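Local coordinates for protein putative Type I topoisomerase (Deinococcus radiodurans, PDB 3M4A) that binds DNA and, as a type IB topoisomerase, probably breaks, passes and rejoins single DNA strands without ATP, at residues 94-99 with 237-241; 118-123 with 191-195; 303-309 with 327-331. One frame throughout, in Å; residues are numbered along the deposited sequence. Where two conformers were deposited one is given.

Contact 1 of 3, residues 94-99 with 237-241; sequences RLTRFA and DFRTW
Phe98 reaches from helix 91-113 into the angle between three residues of helix 235-254 and fills the tightly packed, buried half of this contact, an aromatic cluster with Phe238 and Trp241. With CG anti to the backbone N (chi1 -177°), the ring is placed among Asp237, Phe238 and Trp241. Asp237 CB lies over one face, a CH-pi contact 3.9 Å from the centroid of the Phe98 ring. The rim of the same ring is turned to the two other aromatics in offset edge-to-face pairs: CZ of Phe98 meets CD1 of Phe238 at 3.7 Å, with the planes 78° apart, and the CE2 side approaches the five-membered ring of Trp241. Ala99 lies against a face of the indole, its CB 3.5 Å from CH2 of Trp241.

The more open side holds the partly exposed Arg94 and Thr240. Leu95 CD2 packs against Thr240 OG1 and the backbone N of Trp241. The extended chain of Arg94 delivers its guanidinium side-on to Asp237, one nitrogen to each oxygen: NE to OD1 at 2.8 Å and NH2 to OD2 at 2.9 Å. The two flat groups are nearly coplanar, and both oxygens are approached on their syn sides, the geometry of a bidentate salt bridge. A further bond from Thr234 N to OD2 fixes the carboxylate, and Phe83 O takes NH1 of the arginine. Asp237 thus serves both halves, its methylene against a face of the Phe98 ring and its carboxylate in the ion pair.

The axes of segments 94-99 and 237-241 pass 10.6 Å apart, at -107°. Helix 120-134 packs on Phe238, Phe233 adds another edge-to-face partner to Phe98, and helix 323-337 covers Leu95 and Trp241, whose NE1 is bonded to Glu325.

Contact 2 of 3, residues 118-123 with 191-195; sequences LPPRKV and NMQKL. With nucleotides of chain B.
Lys122 and Asn191 converge from two helices on one phosphate oxygen of the DNA, OP1 of DG9 of chain B. Hydrogen bonds come first. Lys122 NZ reaches OP1 of that nucleotide at 2.7 Å, and Asn191 ND2 donates to the same OP1 at 2.9 Å along an almost straight line, 173° at the hydrogen. The lysine gets there because its chain runs fully extended, with CG anti to the backbone N (chi1 177°). On the way it passes the amide at about a right angle, Lys122 CE resting 3.4 Å from Asn191 OD1. Asn191 ND2 also bonds to Thr187 O, so both ends of the amide are held: Lys194 NZ, from the same helix, meets Asn191 OD1 at 2.9 Å from above the carbonyl plane. Lys122 NZ is also bonded to the carbonyl oxygens of Leu113 and Ala115, which help place the ammonium.

Charge is the second theme. The ammonium groups Lys122 NZ and Lys194 NZ stand 4.2 Å apart beside the phosphate, whose negative charge probably offsets their proximity. A single water takes a hydrogen bond from both lysines. This is a phosphate-binding site shared between helix 186-196 and the N-terminal turn of helix 120-134, which Pro119 N-caps and which carries Lys122. Both helices belong to the catalytic core of the type IB fold, and the site grips the DNA backbone rather than a base.

Apolar packing lies behind the polar cluster. Leu118 CD1 meets Leu195 CD2 at 3.9 Å, the two side chains crossing at a slant, and Val123 CG1 touches the same Leu195 methyl more loosely. Leu198 and Phe204 extend this greasy layer, and backbone bonds join Leu118 to Val207 of strand 205-207.

Contact 3 of 3, residues 303-309 with 327-331; sequences VLDDYEP and ALKRM
The Tyr307 ring lies with one face against Met331 of helix 323-337, whose CA sits 3.8 Å from the centroid of the Tyr307 ring and 14° off its normal, a CH-pi contact. The sulfur is further out: Met331 SD is 5.3 Å from that centroid and oblique to the ring, a Met-aromatic contact. Bent at chi3 (-82°), the methionine turns its CE back to the loop, 3.8 Å from Tyr307 CD2 and 3.5 Å from the carbonyl carbon of Val303.

The second flat group, the Arg330 guanidinium, carries Pro309 CA over one face and Tyr307 O at its edge. Arg330 NE donates to Tyr307 O at 3.0 Å, but the angle at the hydrogen is only 129°, so the bond is weak.

Deeper in, Leu304 CD2 presses on the backbone N of Leu328 at 3.5 Å, and Ala327 CB lies against Leu304 O. Residues 303-309 form the loop between helices 292-299 and 312-316, packed here on helix 323-337. Asp306 OD2 braces it from within, accepting from Val303 N with its anti lone pair across the short 3-10 turn 304-306. Helices 292-299 and 235-254 back Leu328 and Leu304.

Apolar and aromatic contacts make up most of the interface, and the one hydrogen bond across it is weak, so the loop is held chiefly by shape and packing.

Contacts 1 and 3 form a continuous body of packing, their centres about 15 Å apart: CH2 of Trp241 touches CD2 of Leu328 at 3.6 Å, and CB of Ala99 lies 3.8 Å from CG of Lys329, so helix 323-337 bridges both. Contact 2 stands apart, its centre about 26 Å from that of contact 1 and about 34 Å from that of contact 3, on the other side of the chain's centre from the latter. It is the one that grips DNA; the nearest atoms of contacts 1 and 3 are about 14 and 15 Å from the nucleic acid. Helices 91-113 and 120-134, consecutive in the chain, connect contact 1 to contact 2.

Contact 1 of 3, residues 94-99 with 237-241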
loop_
_atom_site.group_PDB
_atom_site.type_symbol
_atom_site.label_atom_id
_atom_site.label_comp_id
_atom_site.label_asym_id
_atom_site.label_seq_id
_atom_site.Cartn_x
_atom_site.Cartn_y
_atom_site.Cartn_z
ATOM N N ARG A 94 10.221 8.666 -4.488
ATOM C CA ARG A 94 9.883 7.459 -3.738
ATOM C C ARG A 94 8.586 6.828 -4.262
ATOM O O ARG A 94 8.511 5.601 -4.409
ATOM C CB ARG A 94 9.760 7.733 -2.240
ATOM C CG ARG A 94 9.719 6.459 -1.409
ATOM C CD ARG A 94 9.619 6.759 0.063
ATOM N NE ARG A 94 9.335 5.565 0.866
ATOM C CZ ARG A 94 10.267 4.743 1.342
ATOM N NH1 ARG A 94 11.558 4.982 1.123
ATOM N NH2 ARG A 94 9.916 3.692 2.070
ATOM N N LEU A 95 7.587 7.654 -4.560
ATOM C CA LEU A 95 6.291 7.139 -5.025
ATOM C C LEU A 95 6.341 6.554 -6.437
ATOM O O LEU A 95 5.635 5.590 -6.736
ATOM C CB LEU A 95 5.211 8.228 -4.965
ATOM C CG LEU A 95 4.713 8.645 -3.574
ATOM C CD1 LEU A 95 3.506 9.560 -3.684
ATOM C CD2 LEU A 95 4.397 7.426 -2.716
ATOM N N THR A 96 7.141 7.142 -7.323
ATOM C CA THR A 96 7.303 6.568 -8.659
ATOM C C THR A 96 7.898 5.178 -8.548
ATOM O O THR A 96 7.467 4.257 -9.230
ATOM C CB THR A 96 8.241 7.445 -9.527
ATOM O OG1 THR A 96 7.757 8.790 -9.532
ATOM C CG2 THR A 96 8.303 6.924 -10.954
ATOM N N ARG A 97 8.880 5.022 -7.668
ATOM C CA ARG A 97 9.497 3.729 -7.465
ATOM C C ARG A 97 8.537 2.755 -6.776
ATOM O O ARG A 97 8.459 1.590 -7.148
ATOM C CB ARG A 97 10.794 3.858 -6.673
ATOM C CG ARG A 97 11.688 2.636 -6.782
ATOM C CD ARG A 97 12.302 2.459 -8.189
ATOM N NE ARG A 97 13.360 3.428 -8.463
ATOM C CZ ARG A 97 14.627 3.321 -8.062
ATOM N NH1 ARG A 97 15.030 2.287 -7.334
ATOM N NH2 ARG A 97 15.503 4.264 -8.385
ATOM N N PHE A 98 7.790 3.244 -5.793
ATOM C CA PHE A 98 6.749 2.421 -5.155
ATOM C C PHE A 98 5.735 1.906 -6.189
ATOM O O PHE A 98 5.367 0.727 -6.167
ATOM C CB PHE A 98 6.039 3.215 -4.064
ATOM C CG PHE A 98 5.012 2.425 -3.304
ATOM C CD1 PHE A 98 5.402 1.401 -2.466
ATOM C CD2 PHE A 98 3.656 2.722 -3.408
ATOM C CE1 PHE A 98 4.485 0.673 -1.740
ATOM C CE2 PHE A 98 2.714 1.993 -2.674
ATOM C CZ PHE A 98 3.129 0.961 -1.860
ATOM N N ALA A 99 5.307 2.761 -7.119
ATOM C CA ALA A 99 4.387 2.349 -8.175
ATOM C C ALA A 99 5.008 1.261 -9.046
ATOM O O ALA A 99 4.308 0.390 -9.562
ATOM C CB ALA A 99 3.993 3.553 -9.032
ATOM N N ASP A 237 3.887 3.676 3.107
ATOM C CA ASP A 237 3.878 4.012 1.688
ATOM C C ASP A 237 2.500 3.791 1.048
ATOM O O ASP A 237 2.159 4.464 0.077
ATOM C CB ASP A 237 4.965 3.248 0.929
ATOM C CG ASP A 237 6.362 3.726 1.294
ATOM O OD1 ASP A 237 6.668 4.899 0.993
ATOM O OD2 ASP A 237 7.136 2.934 1.883
ATOM N N PHE A 238 1.688 2.884 1.579
ATOM C CA PHE A 238 0.318 2.732 1.048
ATOM C C PHE A 238 -0.533 3.968 1.331
ATOM O O PHE A 238 -1.419 4.313 0.539
ATOM C CB PHE A 238 -0.392 1.522 1.645
ATOM C CG PHE A 238 0.129 0.189 1.169
ATOM C CD1 PHE A 238 0.029 -0.175 -0.171
ATOM C CD2 PHE A 238 0.670 -0.711 2.071
ATOM C CE1 PHE A 238 0.486 -1.401 -0.609
ATOM C CE2 PHE A 238 1.136 -1.954 1.642
ATOM C CZ PHE A 238 1.040 -2.300 0.295
ATOM N N ARG A 239 -0.258 4.648 2.444
ATOM C CA ARG A 239 -1.028 5.834 2.809
ATOM C C ARG A 239 -0.580 7.082 2.058
ATOM O O ARG A 239 -1.412 7.875 1.642
ATOM C CB ARG A 239 -1.023 6.047 4.326
ATOM C CG ARG A 239 -1.999 5.101 5.006
ATOM C CD ARG A 239 -1.784 5.015 6.502
ATOM N NE ARG A 239 -1.936 6.317 7.170
ATOM C CZ ARG A 239 -3.102 6.882 7.479
ATOM N NH1 ARG A 239 -4.254 6.299 7.169
ATOM N NH2 ARG A 239 -3.109 8.047 8.116
ATOM N N THR A 240 0.723 7.227 1.828
ATOM C CA THR A 240 1.223 8.335 1.021
ATOM C C THR A 240 0.859 8.141 -0.473
ATOM O O THR A 240 0.356 9.051 -1.114
ATOM C CB THR A 240 2.744 8.524 1.188
ATOM O OG1 THR A 240 3.433 7.323 0.825
ATOM C CG2 THR A 240 3.089 8.897 2.636
ATOM N N TRP A 241 1.071 6.942 -1.010
ATOM C CA TRP A 241 0.604 6.636 -2.369
ATOM C C TRP A 241 -0.910 6.778 -2.478
ATOM O O TRP A 241 -1.417 7.473 -3.359
ATOM C CB TRP A 241 1.019 5.220 -2.781
ATOM C CG TRP A 241 0.445 4.771 -4.088
ATOM C CD1 TRP A 241 -0.609 3.900 -4.275
ATOM C CD2 TRP A 241 0.880 5.153 -5.396
ATOM N NE1 TRP A 241 -0.832 3.710 -5.612
ATOM C CE2 TRP A 241 0.052 4.475 -6.330
ATOM C CE3 TRP A 241 1.880 6.006 -5.878
ATOM C CZ2 TRP A 241 0.195 4.627 -7.708
ATOM C CZ3 TRP A 241 2.032 6.142 -7.258
ATOM C CH2 TRP A 241 1.189 5.470 -8.157
#

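Contact 2 of 3, residues 118-123 with 191-195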
loop_
_atom_site.group_PDB
_atom_site.type_symbol
_atom_site.label_atom_id
_atom_site.label_comp_id
_atom_site.label_asym_id
_atom_site.label_seq_id
_atom_site.Cartn_x
_atom_site.Cartn_y
_atom_site.Cartn_z
ATOM N N LEU A 118 -8.331 -20.370 5.156
ATOM C CA LEU A 118 -7.812 -19.088 5.638
ATOM C C LEU A 118 -6.419 -19.242 6.275
ATOM O O LEU A 118 -6.244 -18.955 7.466
ATOM C CB LEU A 118 -8.811 -18.439 6.609
ATOM C CG LEU A 118 -10.135 -17.917 6.013
ATOM C CD1 LEU A 118 -11.129 -17.468 7.094
ATOM C CD2 LEU A 118 -9.884 -16.788 5.030
ATOM N N PRO A 119 -5.423 -19.683 5.475
ATOM C CA PRO A 119 -4.063 -19.813 6.009
ATOM C C PRO A 119 -3.409 -18.450 6.207
ATOM O O PRO A 119 -3.914 -17.449 5.694
ATOM C CB PRO A 119 -3.329 -20.590 4.918
ATOM C CG PRO A 119 -4.041 -20.167 3.645
ATOM C CD PRO A 119 -5.491 -20.078 4.054
ATOM N N PRO A 120 -2.301 -18.394 6.955
ATOM C CA PRO A 120 -1.713 -17.108 7.339
ATOM C C PRO A 120 -1.428 -16.153 6.180
ATOM O O PRO A 120 -1.813 -14.982 6.251
ATOM C CB PRO A 120 -0.421 -17.527 8.048
ATOM C CG PRO A 120 -0.758 -18.843 8.608
ATOM C CD PRO A 120 -1.551 -19.520 7.552
ATOM N N ARG A 121 -0.793 -16.645 5.118
ATOM C CA ARG A 121 -0.426 -15.778 4.004
ATOM C C ARG A 121 -1.663 -15.280 3.251
ATOM O O ARG A 121 -1.627 -14.196 2.684
ATOM C CB ARG A 121 0.540 -16.473 3.050
ATOM C CG ARG A 121 1.889 -16.731 3.696
ATOM C CD ARG A 121 2.827 -17.457 2.744
ATOM N NE ARG A 121 3.191 -16.631 1.602
ATOM C CZ ARG A 121 4.220 -15.785 1.537
ATOM N NH1 ARG A 121 5.067 -15.627 2.547
ATOM N NH2 ARG A 121 4.402 -15.094 0.426
ATOM N N LYS A 122 -2.735 -16.062 3.222
ATOM C CA LYS A 122 -3.972 -15.589 2.566
ATOM C C LYS A 122 -4.621 -14.439 3.371
ATOM O O LYS A 122 -5.025 -13.387 2.808
ATOM C CB LYS A 122 -4.957 -16.738 2.352
ATOM C CG LYS A 122 -6.275 -16.265 1.749
ATOM C CD LYS A 122 -7.064 -17.353 1.056
ATOM C CE LYS A 122 -8.257 -16.758 0.312
ATOM N NZ LYS A 122 -8.895 -17.764 -0.595
ATOM N N VAL A 123 -4.693 -14.606 4.686
ATOM C CA VAL A 123 -5.246 -13.544 5.545
ATOM C C VAL A 123 -4.361 -12.293 5.460
ATOM O O VAL A 123 -4.872 -11.173 5.363
ATOM C CB VAL A 123 -5.462 -13.992 6.998
ATOM C CG1 VAL A 123 -6.097 -12.882 7.817
ATOM C CG2 VAL A 123 -6.388 -15.214 7.037
ATOM N N ASN A 191 -14.241 -13.160 1.254
ATOM C CA ASN A 191 -13.374 -13.627 2.320
ATOM C C ASN A 191 -13.654 -12.927 3.642
ATOM O O ASN A 191 -13.446 -13.518 4.699
ATOM C CB ASN A 191 -11.925 -13.517 1.928
ATOM C CG ASN A 191 -11.511 -14.625 0.984
ATOM O OD1 ASN A 191 -11.291 -15.764 1.412
ATOM N ND2 ASN A 191 -11.425 -14.312 -0.306
ATOM N N MET A 192 -14.155 -11.697 3.603
ATOM C CA MET A 192 -14.581 -11.036 4.836
ATOM C C MET A 192 -15.739 -11.821 5.463
ATOM O O MET A 192 -15.815 -11.981 6.690
ATOM C CB MET A 192 -14.982 -9.586 4.569
ATOM C CG MET A 192 -15.227 -8.763 5.806
ATOM S SD MET A 192 -13.788 -8.713 6.885
ATOM C CE MET A 192 -12.742 -7.561 6.003
ATOM N N GLN A 193 -16.649 -12.332 4.625
ATOM C CA GLN A 193 -17.742 -13.169 5.129
ATOM C C GLN A 193 -17.187 -14.401 5.849
ATOM O O GLN A 193 -17.667 -14.767 6.910
ATOM C CB GLN A 193 -18.688 -13.597 4.005
ATOM C CG GLN A 193 -19.491 -12.460 3.394
ATOM C CD GLN A 193 -20.827 -12.156 4.082
ATOM O OE1 GLN A 193 -21.074 -12.538 5.229
ATOM N NE2 GLN A 193 -21.696 -11.435 3.363
ATOM N N LYS A 194 -16.188 -15.040 5.255
ATOM C CA LYS A 194 -15.524 -16.205 5.862
ATOM C C LYS A 194 -14.843 -15.857 7.186
ATOM O O LYS A 194 -14.930 -16.623 8.147
ATOM C CB LYS A 194 -14.482 -16.803 4.912
ATOM C CG LYS A 194 -15.022 -17.359 3.604
ATOM C CD LYS A 194 -13.850 -17.831 2.711
ATOM C CE LYS A 194 -14.186 -17.777 1.234
ATOM N NZ LYS A 194 -12.946 -17.878 0.388
ATOM N N LEU A 195 -14.166 -14.715 7.253
ATOM C CA LEU A 195 -13.568 -14.272 8.520
ATOM C C LEU A 195 -14.632 -14.065 9.606
ATOM O O LEU A 195 -14.453 -14.457 10.752
ATOM C CB LEU A 195 -12.729 -12.989 8.331
ATOM C CG LEU A 195 -11.394 -13.149 7.603
ATOM C CD1 LEU A 195 -10.830 -11.805 7.182
ATOM C CD2 LEU A 195 -10.378 -13.859 8.493
ATOM P P DG B 9 -11.223 -16.619 -3.518
ATOM O OP1 DG B 9 -10.757 -16.542 -2.102
ATOM O OP2 DG B 9 -12.615 -16.264 -3.860
ATOM O "O5'" DG B 9 -10.279 -15.747 -4.467
ATOM C "C5'" DG B 9 -8.880 -15.874 -4.409
ATOM C "C4'" DG B 9 -8.238 -15.423 -5.711
ATOM O "O4'" DG B 9 -8.596 -16.263 -6.835
ATOM C "C3'" DG B 9 -8.680 -14.038 -6.168
ATOM O "O3'" DG B 9 -7.554 -13.370 -6.696
ATOM C "C2'" DG B 9 -9.835 -14.301 -7.149
ATOM C "C1'" DG B 9 -9.366 -15.553 -7.839
ATOM N N9 DG B 9 -10.360 -16.544 -8.227
ATOM C C8 DG B 9 -11.418 -16.967 -7.486
ATOM N N7 DG B 9 -12.111 -17.934 -8.016
ATOM C C5 DG B 9 -11.456 -18.175 -9.202
ATOM C C6 DG B 9 -11.731 -19.115 -10.215
ATOM O O6 DG B 9 -12.624 -19.965 -10.279
ATOM N N1 DG B 9 -10.816 -19.015 -11.238
ATOM C C2 DG B 9 -9.762 -18.136 -11.296
ATOM N N2 DG B 9 -8.962 -18.176 -12.371
ATOM N N3 DG B 9 -9.481 -17.275 -10.341
ATOM C C4 DG B 9 -10.386 -17.328 -9.353
HETATM O O HOH W 1 -10.603 -19.523 0.975
#

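Contact 3 of 3, residues 303-309 with 327-331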
loop_
_atom_site.group_PDB
_atom_site.type_symbol
_atom_site.label_atom_id
_atom_site.label_comp_id
_atom_site.label_asym_id
_atom_site.label_seq_id
_atom_site.Cartn_x
_atom_site.Cartn_y
_atom_site.Cartn_z
ATOM N N VAL A 303 -4.640 17.118 -15.227
ATOM C CA VAL A 303 -5.170 16.139 -14.257
ATOM C C VAL A 303 -4.849 14.731 -14.750
ATOM O O VAL A 303 -4.222 14.565 -15.814
ATOM C CB VAL A 303 -6.682 16.314 -14.055
ATOM C CG1 VAL A 303 -6.964 17.666 -13.361
ATOM C CG2 VAL A 303 -7.436 16.223 -15.385
ATOM N N LEU A 304 -5.253 13.704 -14.000
ATOM C CA LEU A 304 -4.904 12.319 -14.374
ATOM C C LEU A 304 -5.250 11.993 -15.833
ATOM O O LEU A 304 -4.473 11.338 -16.511
ATOM C CB LEU A 304 -5.617 11.312 -13.470
ATOM C CG LEU A 304 -5.134 11.236 -12.029
ATOM C CD1 LEU A 304 -6.015 10.247 -11.238
ATOM C CD2 LEU A 304 -3.653 10.851 -11.955
ATOM N N ASP A 305 -6.407 12.474 -16.294
ATOM C CA ASP A 305 -6.870 12.254 -17.677
ATOM C C ASP A 305 -5.799 12.585 -18.727
ATOM O O ASP A 305 -5.745 11.966 -19.788
ATOM C CB ASP A 305 -8.073 13.144 -18.023
ATOM C CG ASP A 305 -9.154 13.182 -16.948
ATOM O OD1 ASP A 305 -9.068 12.454 -15.941
ATOM O OD2 ASP A 305 -10.108 13.982 -17.135
ATOM N N ASP A 306 -4.980 13.591 -18.441
ATOM C CA ASP A 306 -3.954 14.063 -19.379
ATOM C C ASP A 306 -2.716 13.172 -19.440
ATOM O O ASP A 306 -1.843 13.358 -20.313
ATOM C CB ASP A 306 -3.544 15.493 -19.015
ATOM C CG ASP A 306 -4.698 16.466 -19.110
ATOM O OD1 ASP A 306 -5.233 16.654 -20.229
ATOM O OD2 ASP A 306 -5.083 17.047 -18.080
ATOM N N TYR A 307 -2.615 12.210 -18.523
ATOM C CA TYR A 307 -1.453 11.327 -18.437
ATOM C C TYR A 307 -1.780 9.863 -18.733
ATOM O O TYR A 307 -1.047 8.961 -18.320
ATOM C CB TYR A 307 -0.781 11.466 -17.071
ATOM C CG TYR A 307 -0.153 12.824 -16.908
ATOM C CD1 TYR A 307 1.112 13.092 -17.431
ATOM C CD2 TYR A 307 -0.828 13.848 -16.266
ATOM C CE1 TYR A 307 1.686 14.335 -17.310
ATOM C CE2 TYR A 307 -0.251 15.118 -16.142
ATOM C CZ TYR A 307 0.993 15.348 -16.671
ATOM O OH TYR A 307 1.568 16.593 -16.540
ATOM N N GLU A 308 -2.866 9.646 -19.457
ATOM C CA GLU A 308 -3.236 8.308 -19.920
ATOM C C GLU A 308 -2.188 7.801 -20.909
ATOM O O GLU A 308 -1.579 8.593 -21.632
ATOM C CB GLU A 308 -4.585 8.329 -20.626
ATOM C CG GLU A 308 -5.784 8.511 -19.721
ATOM C CD GLU A 308 -7.073 8.450 -20.499
ATOM O OE1 GLU A 308 -7.187 9.167 -21.514
ATOM O OE2 GLU A 308 -7.968 7.674 -20.108
ATOM N N PRO A 309 -1.964 6.484 -20.949
ATOM C CA PRO A 309 -0.977 5.979 -21.914
ATOM C C PRO A 309 -1.401 6.282 -23.347
ATOM O O PRO A 309 -2.590 6.355 -23.624
ATOM C CB PRO A 309 -0.935 4.478 -21.619
ATOM C CG PRO A 309 -2.249 4.172 -20.935
ATOM C CD PRO A 309 -2.575 5.399 -20.154
ATOM N N ALA A 327 -2.145 6.330 -14.506
ATOM C CA ALA A 327 -2.088 7.742 -14.863
ATOM C C ALA A 327 -1.296 8.527 -13.819
ATOM O O ALA A 327 -0.527 9.434 -14.171
ATOM C CB ALA A 327 -3.473 8.315 -15.059
ATOM N N LEU A 328 -1.471 8.193 -12.539
ATOM C CA LEU A 328 -0.685 8.844 -11.481
ATOM C C LEU A 328 0.824 8.607 -11.644
ATOM O O LEU A 328 1.646 9.535 -11.526
ATOM C CB LEU A 328 -1.146 8.385 -10.088
ATOM C CG LEU A 328 -0.358 8.981 -8.907
ATOM C CD1 LEU A 328 -0.462 10.497 -8.898
ATOM C CD2 LEU A 328 -0.861 8.402 -7.586
ATOM N N LYS A 329 1.195 7.367 -11.928
ATOM C CA LYS A 329 2.586 7.048 -12.158
ATOM C C LYS A 329 3.168 7.924 -13.253
ATOM O O LYS A 329 4.240 8.478 -13.087
ATOM C CB LYS A 329 2.769 5.593 -12.550
ATOM C CG LYS A 329 4.233 5.186 -12.495
ATOM C CD LYS A 329 4.476 3.774 -12.907
ATOM C CE LYS A 329 5.940 3.428 -12.653
ATOM N NZ LYS A 329 6.349 2.144 -13.277
ATOM N N ARG A 330 2.441 8.032 -14.356
ATOM C CA ARG A 330 2.887 8.839 -15.493
ATOM C C ARG A 330 2.935 10.324 -15.141
ATOM O O ARG A 330 3.871 11.025 -15.551
ATOM C CB ARG A 330 2.007 8.571 -16.700
ATOM C CG ARG A 330 2.262 7.200 -17.292
ATOM C CD ARG A 330 1.336 6.896 -18.445
ATOM N NE ARG A 330 1.487 7.862 -19.522
ATOM C CZ ARG A 330 2.453 7.845 -20.431
ATOM N NH1 ARG A 330 3.385 6.897 -20.429
ATOM N NH2 ARG A 330 2.489 8.796 -21.350
ATOM N N MET A 331 1.962 10.801 -14.358
ATOM C CA MET A 331 2.015 12.195 -13.877
ATOM C C MET A 331 3.256 12.452 -13.028
ATOM O O MET A 331 3.939 13.475 -13.211
ATOM C CB MET A 331 0.750 12.566 -13.100
ATOM C CG MET A 331 0.738 13.995 -12.607
ATOM S SD MET A 331 -0.684 14.364 -11.557
ATOM C CE MET A 331 -1.938 14.691 -12.773
#